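Local coordinates for rhamnogalacturonan endolyase YesW (Bacillus subtilis, PDB 2Z8S), which cleaves the rhamnogalacturonan backbone of plant cell-wall pectin by endo-acting elimination and needs calcium or manganese for activity, at residues V383-N388 with G410-R415. Sequence-based numbering, arbitrary orientation.
With CA (calcium ion), chain E; ADA (alpha-D-galactopyranuronic acid), chain C.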
# COMPACT_ATOMS: atom_id res chain seq x y z
N VAL A 383 7.05 -14.14 -8.13
CA VAL A 383 8.02 -15.13 -7.73
C VAL A 383 7.32 -16.21 -6.93
O VAL A 383 6.22 -15.99 -6.40
CB VAL A 383 9.17 -14.50 -6.96
CG1 VAL A 383 9.89 -13.52 -7.88
CG2 VAL A 383 8.68 -13.81 -5.70
N HIS A 384 7.93 -17.39 -6.86
CA HIS A 384 7.25 -18.56 -6.32
C HIS A 384 8.08 -19.29 -5.31
O HIS A 384 9.30 -19.44 -5.45
CB HIS A 384 6.80 -19.48 -7.44
CG HIS A 384 5.80 -18.86 -8.36
ND1 HIS A 384 6.16 -18.05 -9.41
CD2 HIS A 384 4.45 -18.89 -8.35
CE1 HIS A 384 5.08 -17.63 -10.03
NE2 HIS A 384 4.02 -18.12 -9.41
N GLU A 385 7.41 -19.75 -4.27
CA GLU A 385 8.07 -20.30 -3.10
C GLU A 385 8.46 -21.76 -3.28
O GLU A 385 9.56 -22.15 -2.89
CB GLU A 385 7.18 -20.13 -1.87
CG GLU A 385 7.87 -20.43 -0.57
CD GLU A 385 7.10 -19.89 0.59
OE1 GLU A 385 7.10 -18.66 0.79
OE2 GLU A 385 6.46 -20.70 1.29
N ASP A 386 7.55 -22.55 -3.86
CA ASP A 386 7.74 -23.97 -4.05
C ASP A 386 8.91 -24.26 -4.97
O ASP A 386 8.95 -23.78 -6.10
CB ASP A 386 6.46 -24.57 -4.64
CG ASP A 386 6.55 -26.07 -4.87
OD1 ASP A 386 7.30 -26.75 -4.12
OD2 ASP A 386 5.86 -26.58 -5.79
N LYS A 387 9.86 -25.06 -4.48
CA LYS A 387 11.07 -25.39 -5.24
C LYS A 387 10.85 -26.21 -6.52
O LYS A 387 11.68 -26.18 -7.42
CB LYS A 387 12.14 -26.02 -4.34
CG LYS A 387 11.77 -27.31 -3.62
CD LYS A 387 12.58 -27.42 -2.32
CE LYS A 387 12.30 -28.71 -1.52
NZ LYS A 387 13.51 -29.58 -1.42
N ASN A 388 9.73 -26.92 -6.62
CA ASN A 388 9.44 -27.72 -7.82
C ASN A 388 8.51 -27.06 -8.81
O ASN A 388 8.05 -27.72 -9.75
CB ASN A 388 8.85 -29.07 -7.44
CG ASN A 388 9.78 -29.91 -6.63
OD1 ASN A 388 9.37 -30.50 -5.64
ND2 ASN A 388 11.05 -29.96 -7.02
N GLY A 410 14.09 -23.75 -9.32
CA GLY A 410 14.49 -24.95 -8.61
C GLY A 410 14.45 -24.79 -7.11
O GLY A 410 14.41 -25.79 -6.39
N LYS A 411 14.44 -23.54 -6.63
CA LYS A 411 14.38 -23.24 -5.20
C LYS A 411 13.32 -22.20 -4.82
O LYS A 411 12.60 -21.68 -5.68
CB LYS A 411 15.77 -22.86 -4.66
CG LYS A 411 16.61 -21.95 -5.57
CD LYS A 411 16.54 -20.47 -5.16
CE LYS A 411 17.52 -20.13 -4.02
NZ LYS A 411 17.31 -18.74 -3.47
N ASP A 412 13.23 -21.93 -3.52
CA ASP A 412 12.38 -20.88 -3.00
C ASP A 412 12.95 -19.55 -3.44
O ASP A 412 13.94 -19.08 -2.88
CB ASP A 412 12.35 -20.94 -1.46
CG ASP A 412 11.42 -19.88 -0.83
OD1 ASP A 412 10.74 -19.12 -1.55
OD2 ASP A 412 11.39 -19.81 0.43
N VAL A 413 12.35 -18.96 -4.47
CA VAL A 413 12.69 -17.59 -4.86
C VAL A 413 11.76 -16.69 -4.08
O VAL A 413 10.58 -16.56 -4.40
CB VAL A 413 12.66 -17.36 -6.41
CG1 VAL A 413 11.61 -18.18 -7.05
CG2 VAL A 413 12.47 -15.88 -6.75
N GLY A 414 12.31 -16.09 -3.03
CA GLY A 414 11.51 -15.43 -2.02
C GLY A 414 11.30 -13.95 -2.21
O GLY A 414 10.58 -13.34 -1.43
N ARG A 415 11.91 -13.38 -3.25
CA ARG A 415 11.73 -11.96 -3.57
C ARG A 415 11.73 -11.73 -5.07
O ARG A 415 12.48 -12.38 -5.80
CB ARG A 415 12.84 -11.09 -2.96
CG ARG A 415 12.97 -11.15 -1.46
CD ARG A 415 11.77 -10.54 -0.76
NE ARG A 415 12.12 -10.27 0.62
CZ ARG A 415 12.79 -9.19 1.03
NH1 ARG A 415 13.16 -8.26 0.15
NH2 ARG A 415 13.07 -9.03 2.33
CA CA E . 5.74 -17.44 1.48
C1 ADA C . 10.23 -15.14 4.53
C2 ADA C . 11.10 -16.27 3.93
C3 ADA C . 12.60 -15.97 4.18
C4 ADA C . 12.96 -14.54 3.74
C5 ADA C . 12.04 -13.58 4.47
C6 ADA C . 12.39 -12.17 4.07
O2 ADA C . 10.74 -17.52 4.53
O3 ADA C . 13.44 -16.92 3.51
O4 ADA C . 12.75 -14.39 2.33
O5 ADA C . 10.67 -13.86 4.08
O6B ADA C . 12.03 -11.78 2.94
O6A ADA C . 13.01 -11.49 4.91
O HOH W 1 5.16 -19.11 2.43
O HOH W 2 7.44 -16.89 2.87
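V383-N388 and G410-R415 run at 146° to each other as two loops of the beta-propeller-type domain of this family 11 polysaccharide lyase, one leaving strand 379-383, the other leading into strand 417-419. One backbone hydrogen bond joins them, V413 N to H384 O at 3.2 Å; next to it D412 CA makes a bent CA-H...O contact with E385 O, 3.1 Å from CA to O. Inside, V383 and V413 pack obliquely over A432, V413 CG2 lying 3.6 Å from V383 CB. The side chains of E385 and D412 lie side by side, their carboxylate planes 59° apart, and D412 OD1 rests against E385 CG. With CG anti to the backbone N (chi1 -169°), E385 runs past D412 in an extended chain and binds calcium through OE1, in a site shared with H326, H362, D364 and two waters. R415, its NH1 tied to T452 O, holds the galacturonate carboxylate at the guanidinium edge. A leucine here would probably cost that carboxylate both guanidinium hydrogen bonds and leave the sugar less firmly placed. Those two bonds converge on one oxygen, O6B of the sugar, which lies 2.8 Å from R415 NE and 3.0 Å from R415 NH2.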